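Conjugal transfer protein TRWB (Escherichia coli, PDB 1E9R) couples DNA processing to transport in bacterial conjugation, probably as a hexameric, membrane-anchored, ring-helicase-like P-loop ATPase that moves the transferred DNA strand. Local coordinates at residues B[14-19]-B[364-369]; B[19-24]-B[413-418]; B[233-238]-B[268-273]. All coordinates share one frame; numbering follows the deposited sequence.

Interaction 1: residues B[14-19]-B[364-369]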
loop_
_atom_site.group_PDB
_atom_site.type_symbol
_atom_site.label_atom_id
_atom_site.label_comp_id
_atom_site.label_asym_id
_atom_site.label_seq_id
_atom_site.Cartn_x
_atom_site.Cartn_y
_atom_site.Cartn_z
ATOM N N PHE B 14 20.515 4.117 38.694
ATOM C CA PHE B 14 21.095 5.371 38.252
ATOM C C PHE B 14 21.210 6.441 39.330
ATOM O O PHE B 14 20.586 6.360 40.390
ATOM C CB PHE B 14 20.315 5.936 37.068
ATOM C CG PHE B 14 18.828 6.027 37.288
ATOM C CD1 PHE B 14 18.010 4.917 37.072
ATOM C CD2 PHE B 14 18.236 7.234 37.664
ATOM C CE1 PHE B 14 16.617 5.004 37.218
ATOM C CE2 PHE B 14 16.850 7.333 37.814
ATOM C CZ PHE B 14 16.035 6.209 37.588
ATOM N N LYS B 15 22.012 7.457 39.034
ATOM C CA LYS B 15 22.250 8.549 39.959
ATOM C C LYS B 15 21.096 9.534 39.934
ATOM O O LYS B 15 20.458 9.765 40.960
ATOM C CB LYS B 15 23.554 9.272 39.592
ATOM C CG LYS B 15 24.255 9.989 40.751
ATOM C CD LYS B 15 25.514 10.723 40.260
ATOM C CE LYS B 15 26.447 11.134 41.408
ATOM N NZ LYS B 15 25.798 12.049 42.388
ATOM N N ARG B 16 20.813 10.087 38.757
ATOM C CA ARG B 16 19.761 11.091 38.618
ATOM C C ARG B 16 18.790 10.913 37.464
ATOM O O ARG B 16 19.189 10.642 36.339
ATOM C CB ARG B 16 20.402 12.466 38.493
ATOM C CG ARG B 16 19.461 13.581 38.083
ATOM C CD ARG B 16 20.234 14.889 38.024
ATOM N NE ARG B 16 20.782 15.157 39.347
ATOM C CZ ARG B 16 21.982 15.663 39.619
ATOM N NH1 ARG B 16 22.834 15.983 38.650
ATOM N NH2 ARG B 16 22.329 15.842 40.888
ATOM N N PHE B 17 17.508 11.094 37.761
ATOM C CA PHE B 17 16.459 10.987 36.758
ATOM C C PHE B 17 16.310 12.362 36.126
ATOM O O PHE B 17 16.184 13.356 36.834
ATOM C CB PHE B 17 15.141 10.563 37.410
ATOM C CG PHE B 17 13.947 10.695 36.510
ATOM C CD1 PHE B 17 13.307 11.922 36.356
ATOM C CD2 PHE B 17 13.483 9.605 35.779
ATOM C CE1 PHE B 17 12.220 12.061 35.480
ATOM C CE2 PHE B 17 12.403 9.737 34.905
ATOM C CZ PHE B 17 11.773 10.971 34.758
ATOM N N LEU B 18 16.323 12.423 34.798
ATOM C CA LEU B 18 16.203 13.695 34.097
ATOM C C LEU B 18 14.821 13.967 33.524
ATOM O O LEU B 18 14.171 14.933 33.895
ATOM C CB LEU B 18 17.236 13.776 32.972
ATOM C CG LEU B 18 18.684 13.921 33.429
ATOM C CD1 LEU B 18 19.645 13.800 32.251
ATOM C CD2 LEU B 18 18.824 15.268 34.108
ATOM N N ARG B 19 14.368 13.123 32.608
ATOM C CA ARG B 19 13.063 13.335 31.983
ATOM C C ARG B 19 12.455 12.043 31.458
ATOM O O ARG B 19 13.131 11.020 31.362
ATOM C CB ARG B 19 13.198 14.345 30.830
ATOM C CG ARG B 19 14.630 14.523 30.348
ATOM C CD ARG B 19 14.842 14.250 28.869
ATOM N NE ARG B 19 14.282 15.274 27.996
ATOM C CZ ARG B 19 14.815 15.658 26.833
ATOM N NH1 ARG B 19 15.943 15.118 26.383
ATOM N NH2 ARG B 19 14.200 16.576 26.102
ATOM N N GLU B 364 15.297 9.663 30.412
ATOM C CA GLU B 364 16.675 10.064 30.205
ATOM C C GLU B 364 17.207 10.063 31.633
ATOM O O GLU B 364 16.558 10.569 32.548
ATOM C CB GLU B 364 16.775 11.434 29.554
ATOM C CG GLU B 364 18.165 11.692 29.027
ATOM C CD GLU B 364 18.197 12.770 27.991
ATOM O OE1 GLU B 364 17.716 13.879 28.286
ATOM O OE2 GLU B 364 18.705 12.506 26.878
ATOM N N VAL B 365 18.393 9.497 31.810
ATOM C CA VAL B 365 18.965 9.311 33.131
ATOM C C VAL B 365 20.491 9.498 33.168
ATOM O O VAL B 365 21.151 9.377 32.142
ATOM C CB VAL B 365 18.563 7.866 33.574
ATOM C CG1 VAL B 365 19.625 7.240 34.399
ATOM C CG2 VAL B 365 17.223 7.890 34.291
ATOM N N GLU B 366 21.045 9.812 34.344
ATOM C CA GLU B 366 22.500 9.963 34.505
ATOM C C GLU B 366 22.988 8.831 35.400
ATOM O O GLU B 366 22.404 8.578 36.458
ATOM C CB GLU B 366 22.866 11.303 35.146
ATOM C CG GLU B 366 22.436 12.502 34.336
ATOM C CD GLU B 366 22.953 13.812 34.895
ATOM O OE1 GLU B 366 22.906 13.996 36.130
ATOM O OE2 GLU B 366 23.390 14.665 34.093
ATOM N N ARG B 367 24.055 8.156 34.977
ATOM C CA ARG B 367 24.611 7.032 35.730
ATOM C C ARG B 367 26.118 7.103 35.973
ATOM O O ARG B 367 26.859 7.684 35.183
ATOM C CB ARG B 367 24.304 5.727 35.003
ATOM C CG ARG B 367 23.350 4.826 35.730
ATOM C CD ARG B 367 23.422 3.443 35.151
ATOM N NE ARG B 367 22.944 3.408 33.776
ATOM C CZ ARG B 367 21.663 3.329 33.424
ATOM N NH1 ARG B 367 20.704 3.273 34.343
ATOM N NH2 ARG B 367 21.342 3.297 32.138
ATOM N N ASP B 368 26.564 6.494 37.068
ATOM C CA ASP B 368 27.984 6.460 37.397
ATOM C C ASP B 368 28.618 5.409 36.514
ATOM O O ASP B 368 28.168 4.267 36.492
ATOM C CB ASP B 368 28.188 6.086 38.867
ATOM C CG ASP B 368 27.978 7.267 39.806
ATOM O OD1 ASP B 368 27.912 8.415 39.312
ATOM O OD2 ASP B 368 27.889 7.051 41.037
ATOM N N ARG B 369 29.665 5.789 35.793
ATOM C CA ARG B 369 30.336 4.854 34.894
ATOM C C ARG B 369 31.127 3.721 35.574
ATOM O O ARG B 369 31.368 2.678 34.957
ATOM C CB ARG B 369 31.248 5.629 33.938
ATOM C CG ARG B 369 30.507 6.644 33.094
ATOM C CD ARG B 369 31.370 7.141 31.949
ATOM N NE ARG B 369 30.621 7.992 31.023
ATOM C CZ ARG B 369 31.063 8.380 29.826
ATOM N NH1 ARG B 369 32.258 7.988 29.395
ATOM N NH2 ARG B 369 30.308 9.156 29.055
#
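Two salt bridges along one face of an antiparallel ladder, and a phenylalanine ring with a valine methyl over one face, set the pattern where strand 16-18 pairs with strand 364-368. Arg19 and Glu364 run side by side, pointing the same way. The arginine chain bends at chi2 and chi3, bringing NH1 to 2.9 Å from Glu364 OE1. That oxygen lies near the guanidinium plane, but the nitrogen reaches it from above the carboxylate plane; the two planes are 33° apart. Arg16 and Glu366 repeat the side-by-side arrangement in looser form: Arg16 NH1 makes a weak, bent bond to Glu366 OE1 at 3.2 Å, with the planes 44° apart. Between the two pairs, Leu18 CD1 rests 3.7 Å from Glu366 CG.

Phe14 crosses Val365 at about a right angle. With chi1 at 51°, its CG sits in the crowded position between the backbone N and the carbonyl carbon, and the ring takes Val365 CG2 over one face in a CH-pi contact, 3.6 Å from the ring centroid to CG2. Arg367 CG lies alongside the backbone of Phe14, while its guanidinium goes on to a salt bridge with Glu389.

Two classic beta bulges break the register. Glu366 O accepts from both Lys15 N and Arg16 N, the first at 2.8 Å; Glu364 O takes Leu18 N and, weakly, Arg19 N. The return bond from Glu364 N to Arg19 O, at 2.7 Å, closes the ladder where the chain turns a corner.

Arg19 also binds Glu396 and the carbonyl of Arg390 in a neighbouring subunit, so Glu364, by holding NH1, is likely to limit the rotation of this arginine and offset part of its charge; the pair of the exposed Arg16, whose bond is weak, should contribute less.

Interaction 2: residues B[19-24]-B[413-418]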
loop_
_atom_site.group_PDB
_atom_site.type_symbol
_atom_site.label_atom_id
_atom_site.label_comp_id
_atom_site.label_asym_id
_atom_site.label_seq_id
_atom_site.Cartn_x
_atom_site.Cartn_y
_atom_site.Cartn_z
ATOM N N ARG B 19 14.368 13.123 32.608
ATOM C CA ARG B 19 13.063 13.335 31.983
ATOM C C ARG B 19 12.455 12.043 31.458
ATOM O O ARG B 19 13.131 11.020 31.362
ATOM C CB ARG B 19 13.198 14.345 30.830
ATOM C CG ARG B 19 14.630 14.523 30.348
ATOM C CD ARG B 19 14.842 14.250 28.869
ATOM N NE ARG B 19 14.282 15.274 27.996
ATOM C CZ ARG B 19 14.815 15.658 26.833
ATOM N NH1 ARG B 19 15.943 15.118 26.383
ATOM N NH2 ARG B 19 14.200 16.576 26.102
ATOM N N GLY B 20 11.173 12.096 31.114
ATOM C CA GLY B 20 10.511 10.916 30.589
ATOM C C GLY B 20 9.577 10.210 31.560
ATOM O O GLY B 20 8.959 10.836 32.432
ATOM N N THR B 21 9.478 8.895 31.402
ATOM C CA THR B 21 8.616 8.072 32.237
ATOM C C THR B 21 9.263 7.687 33.560
ATOM O O THR B 21 10.394 7.200 33.600
ATOM C CB THR B 21 8.206 6.770 31.498
ATOM O OG1 THR B 21 7.340 7.098 30.408
ATOM C CG2 THR B 21 7.486 5.810 32.443
ATOM N N ARG B 22 8.532 7.905 34.647
ATOM C CA ARG B 22 9.029 7.563 35.966
ATOM C C ARG B 22 8.373 6.267 36.384
ATOM O O ARG B 22 7.175 6.097 36.210
ATOM C CB ARG B 22 8.663 8.654 36.968
ATOM C CG ARG B 22 9.315 10.001 36.708
ATOM C CD ARG B 22 8.695 11.069 37.585
ATOM N NE ARG B 22 7.285 11.300 37.268
ATOM C CZ ARG B 22 6.433 11.940 38.067
ATOM N NH1 ARG B 22 6.842 12.409 39.239
ATOM N NH2 ARG B 22 5.176 12.126 37.692
ATOM N N ILE B 23 9.152 5.329 36.902
ATOM C CA ILE B 23 8.557 4.092 37.372
ATOM C C ILE B 23 8.763 4.102 38.874
ATOM O O ILE B 23 9.837 4.425 39.372
ATOM C CB ILE B 23 9.179 2.834 36.720
ATOM C CG1 ILE B 23 8.441 1.588 37.230
ATOM C CG2 ILE B 23 10.670 2.784 36.976
ATOM C CD1 ILE B 23 8.825 0.288 36.534
ATOM N N VAL B 24 7.701 3.767 39.586
ATOM C CA VAL B 24 7.690 3.788 41.033
ATOM C C VAL B 24 7.213 2.423 41.519
ATOM O O VAL B 24 6.792 1.590 40.712
ATOM C CB VAL B 24 6.753 4.957 41.473
ATOM C CG1 VAL B 24 5.542 4.462 42.218
ATOM C CG2 VAL B 24 7.522 5.949 42.257
ATOM N N ARG B 413 1.755 11.047 36.046
ATOM C CA ARG B 413 1.829 10.030 37.088
ATOM C C ARG B 413 2.881 9.010 36.715
ATOM O O ARG B 413 3.000 8.631 35.553
ATOM C CB ARG B 413 0.513 9.267 37.210
ATOM C CG ARG B 413 -0.720 10.107 37.163
ATOM C CD ARG B 413 -1.035 10.694 38.498
ATOM N NE ARG B 413 -2.329 11.356 38.458
ATOM C CZ ARG B 413 -2.923 11.891 39.518
ATOM N NH1 ARG B 413 -2.330 11.839 40.713
ATOM N NH2 ARG B 413 -4.117 12.470 39.381
ATOM N N PRO B 414 3.667 8.553 37.691
ATOM C CA PRO B 414 4.665 7.552 37.322
ATOM C C PRO B 414 3.919 6.233 37.093
ATOM O O PRO B 414 2.741 6.122 37.434
ATOM C CB PRO B 414 5.576 7.511 38.544
ATOM C CG PRO B 414 4.646 7.854 39.665
ATOM C CD PRO B 414 3.838 8.989 39.085
ATOM N N ILE B 415 4.584 5.249 36.497
ATOM C CA ILE B 415 3.952 3.959 36.262
ATOM C C ILE B 415 4.477 3.000 37.326
ATOM O O ILE B 415 5.523 3.247 37.934
ATOM C CB ILE B 415 4.292 3.390 34.866
ATOM C CG1 ILE B 415 5.787 3.081 34.789
ATOM C CG2 ILE B 415 3.871 4.373 33.781
ATOM C CD1 ILE B 415 6.222 2.413 33.504
ATOM N N ALA B 416 3.756 1.904 37.543
ATOM C CA ALA B 416 4.154 0.925 38.539
ATOM C C ALA B 416 3.843 -0.512 38.113
ATOM O O ALA B 416 2.823 -0.770 37.484
ATOM C CB ALA B 416 3.450 1.236 39.851
ATOM N N LYS B 417 4.735 -1.440 38.450
ATOM C CA LYS B 417 4.532 -2.849 38.151
ATOM C C LYS B 417 3.872 -3.391 39.412
ATOM O O LYS B 417 4.492 -3.461 40.474
ATOM C CB LYS B 417 5.871 -3.536 37.909
ATOM C CG LYS B 417 5.792 -5.011 37.543
ATOM C CD LYS B 417 7.200 -5.574 37.396
ATOM C CE LYS B 417 7.190 -7.074 37.225
ATOM N NZ LYS B 417 8.566 -7.632 37.139
ATOM N N VAL B 418 2.601 -3.748 39.293
ATOM C CA VAL B 418 1.820 -4.241 40.416
ATOM C C VAL B 418 1.203 -5.597 40.101
ATOM O O VAL B 418 0.931 -5.910 38.945
ATOM C CB VAL B 418 0.689 -3.235 40.751
ATOM C CG1 VAL B 418 -0.253 -3.814 41.784
ATOM C CG2 VAL B 418 1.284 -1.949 41.268
HETATM O O HOH W 1 5.498 8.659 34.243
#
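Backbone bonds come first: Ile23 forms a parallel bridge with Ile415, and the residues on either side of Ile23 engage both the N-H and the C=O of Ile415. Ile415 N donates to Arg22 O at 2.7 Å, and Val24 N donates to Ile415 O at 2.8 Å, both nearly along the C=O axis. A CA-H...O contact from Ile23 CA, 3.2 Å away, adds to the load on Ile415 O. One step earlier a water replaces the direct bond, accepting from Arg22 N and donating to Arg413 O.

Apolar contacts lie on both faces. Ile23 and Ile415 cross obliquely, CG1 to CG1 at 3.9 Å, and Thr21 CG2 meets the tip of Ile415 at CD1. On the other face Pro414 CG packs against Val24 CB at 4.0 Å.

A flat polar group joins in separately: Arg22 bends at chi3 so that one face of its guanidinium lies over Pro414 CD, 3.7 Å above the plane.

The short, weakly bonded strand 23-24 is the outermost strand of the large mixed sheet within this chain, beside strand 415-419, which in turn pairs with 404-408. Helix 26-33 covers the Val24 and Pro414 face through Leu29 and Met32.

Interaction 3: residues B[233-238]-B[268-273]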
loop_
_atom_site.group_PDB
_atom_site.type_symbol
_atom_site.label_atom_id
_atom_site.label_comp_id
_atom_site.label_asym_id
_atom_site.label_seq_id
_atom_site.Cartn_x
_atom_site.Cartn_y
_atom_site.Cartn_z
ATOM N N SER B 233 -34.578 5.270 28.675
ATOM C CA SER B 233 -35.367 5.496 29.879
ATOM C C SER B 233 -34.637 4.916 31.086
ATOM O O SER B 233 -34.640 5.509 32.163
ATOM C CB SER B 233 -36.742 4.845 29.736
ATOM O OG SER B 233 -37.462 5.417 28.657
ATOM N N TRP B 234 -34.015 3.758 30.905
ATOM C CA TRP B 234 -33.273 3.126 31.978
ATOM C C TRP B 234 -32.131 4.041 32.450
ATOM O O TRP B 234 -31.902 4.209 33.650
ATOM C CB TRP B 234 -32.695 1.800 31.494
ATOM C CG TRP B 234 -31.823 1.134 32.505
ATOM C CD1 TRP B 234 -32.229 0.455 33.616
ATOM C CD2 TRP B 234 -30.388 1.114 32.523
ATOM N NE1 TRP B 234 -31.139 0.013 34.328
ATOM C CE2 TRP B 234 -29.996 0.401 33.681
ATOM C CE3 TRP B 234 -29.395 1.629 31.677
ATOM C CZ2 TRP B 234 -28.649 0.190 34.013
ATOM C CZ3 TRP B 234 -28.052 1.419 32.008
ATOM C CH2 TRP B 234 -27.695 0.705 33.168
ATOM N N LEU B 235 -31.408 4.631 31.506
ATOM C CA LEU B 235 -30.300 5.509 31.861
ATOM C C LEU B 235 -30.774 6.683 32.689
ATOM O O LEU B 235 -30.103 7.110 33.627
ATOM C CB LEU B 235 -29.599 6.023 30.602
ATOM C CG LEU B 235 -28.735 5.002 29.859
ATOM C CD1 LEU B 235 -28.238 5.597 28.554
ATOM C CD2 LEU B 235 -27.575 4.590 30.736
ATOM N N GLU B 236 -31.944 7.194 32.342
ATOM C CA GLU B 236 -32.512 8.338 33.032
ATOM C C GLU B 236 -33.080 7.991 34.395
ATOM O O GLU B 236 -33.191 8.855 35.256
ATOM C CB GLU B 236 -33.605 8.963 32.170
ATOM C CG GLU B 236 -33.118 9.379 30.798
ATOM C CD GLU B 236 -34.221 9.952 29.938
ATOM O OE1 GLU B 236 -35.215 9.225 29.694
ATOM O OE2 GLU B 236 -34.088 11.122 29.507
ATOM N N ASP B 237 -33.441 6.730 34.594
ATOM C CA ASP B 237 -34.015 6.311 35.865
ATOM C C ASP B 237 -32.959 6.238 36.952
ATOM O O ASP B 237 -32.133 5.328 36.964
ATOM C CB ASP B 237 -34.691 4.950 35.714
ATOM C CG ASP B 237 -35.369 4.488 36.994
ATOM O OD1 ASP B 237 -35.424 5.277 37.968
ATOM O OD2 ASP B 237 -35.849 3.334 37.020
ATOM N N PRO B 238 -32.996 7.182 37.903
ATOM C CA PRO B 238 -32.048 7.262 39.021
ATOM C C PRO B 238 -32.010 5.974 39.826
ATOM O O PRO B 238 -30.945 5.530 40.258
ATOM C CB PRO B 238 -32.583 8.425 39.849
ATOM C CG PRO B 238 -33.372 9.238 38.855
ATOM C CD PRO B 238 -34.070 8.174 38.067
ATOM N N THR B 268 -24.691 6.438 22.348
ATOM C CA THR B 268 -25.371 7.593 21.753
ATOM C C THR B 268 -26.325 8.235 22.727
ATOM O O THR B 268 -26.457 9.456 22.780
ATOM C CB THR B 268 -26.255 7.241 20.550
ATOM O OG1 THR B 268 -25.710 6.128 19.853
ATOM C CG2 THR B 268 -26.338 8.423 19.611
ATOM N N SER B 269 -27.015 7.388 23.475
ATOM C CA SER B 269 -28.019 7.844 24.419
ATOM C C SER B 269 -27.534 8.731 25.557
ATOM O O SER B 269 -28.221 9.686 25.911
ATOM C CB SER B 269 -28.784 6.639 24.969
ATOM O OG SER B 269 -29.534 6.031 23.930
ATOM N N ILE B 270 -26.367 8.438 26.128
ATOM C CA ILE B 270 -25.869 9.261 27.228
ATOM C C ILE B 270 -25.676 10.714 26.801
ATOM O O ILE B 270 -25.740 11.621 27.625
ATOM C CB ILE B 270 -24.535 8.756 27.761
ATOM C CG1 ILE B 270 -23.486 8.873 26.663
ATOM C CG2 ILE B 270 -24.673 7.322 28.265
ATOM C CD1 ILE B 270 -22.082 8.820 27.174
ATOM N N LEU B 271 -25.439 10.928 25.512
ATOM C CA LEU B 271 -25.238 12.266 24.973
ATOM C C LEU B 271 -26.530 13.056 24.994
ATOM O O LEU B 271 -26.535 14.269 24.764
ATOM C CB LEU B 271 -24.728 12.175 23.538
ATOM C CG LEU B 271 -23.228 12.230 23.275
ATOM C CD1 LEU B 271 -22.476 11.411 24.284
ATOM C CD2 LEU B 271 -22.972 11.745 21.861
ATOM N N SER B 272 -27.627 12.357 25.258
ATOM C CA SER B 272 -28.942 12.983 25.300
ATOM C C SER B 272 -29.447 13.146 26.727
ATOM O O SER B 272 -30.478 13.777 26.951
ATOM C CB SER B 272 -29.956 12.158 24.497
ATOM O OG SER B 272 -29.810 12.355 23.105
ATOM N N LEU B 273 -28.724 12.572 27.685
ATOM C CA LEU B 273 -29.120 12.659 29.088
ATOM C C LEU B 273 -29.078 14.085 29.607
ATOM O O LEU B 273 -28.176 14.853 29.267
ATOM C CB LEU B 273 -28.209 11.800 29.965
ATOM C CG LEU B 273 -28.358 10.292 29.820
ATOM C CD1 LEU B 273 -27.378 9.603 30.728
ATOM C CD2 LEU B 273 -29.770 9.882 30.162
#
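Leu235, Leu273 and Glu236 carry most of this small contact, made where the last turn of helix 231-236 comes up against the end of helix 252-269 and the chain that follows it. Leu235 gives up the most surface. Its CG stands anti to the carbonyl carbon (chi1 -73°), and its side chain reaches across to the other segment, where CD1 lodges between Ser269 and Ile270: it lies 3.8 Å from Ser269 CB and 4.0 Å from Ile270 CG2. Ile270 crosses Leu235 obliquely and offers this CG2 branch, which is anti to its own carbonyl carbon.

Leu273 answers from the opposite segment. Its CG is also anti to the carbonyl carbon, and with CD1 anti to CA (chi2 179°), the other branch, CD2, faces the first helix. That methyl makes its closest contacts: it sits 3.9 Å from Leu235 CB and 3.4 Å from Glu236 CG. The turns leading to Leu273 are held by a backbone bond from Ser272 N to Ser269 O at 2.8 Å. A second, from Leu273 N to Ile270 O, brings the leucine round to meet the helix.

Glu236 therefore contributes aliphatic chain. Its CG lies against the methyl of Leu273, the two side chains crossing obliquely, while the carboxylate continues to a salt bridge with Arg122. Ser269 divides its roles in the same way: CB receives the leucine methyl, and OG is hydrogen-bonded to Val265 O and to Tyr130.

The contact itself is purely van der Waals. Within a P-loop ATPase fold it joins the ends of the helices that precede and follow strand 243-247 in the chain. Glu236 OE1 and Ser269 OG find their partners elsewhere, and the contacts across the join are between carbons.

Interactions 1 and 2 are consecutive: they share Arg19, where the chain turns from the three-stranded antiparallel sheet to the edge of the large mixed sheet, and they touch directly as Phe17 CZ packs on Arg22 CG at 3.3 Å. Both are partly buried and ruled by backbone pairing, but interaction 1, with its centre about 40 Å from the chain centre, adds salt bridges and a CH-pi contact, interaction 2 apolar packing and a water. Interaction 3 stands apart, its centre about 37 Å from that of interaction 2; it is the buried one, joining helix ends through hydrocarbon. Residues of all three lie within reach of the same neighbouring subunit.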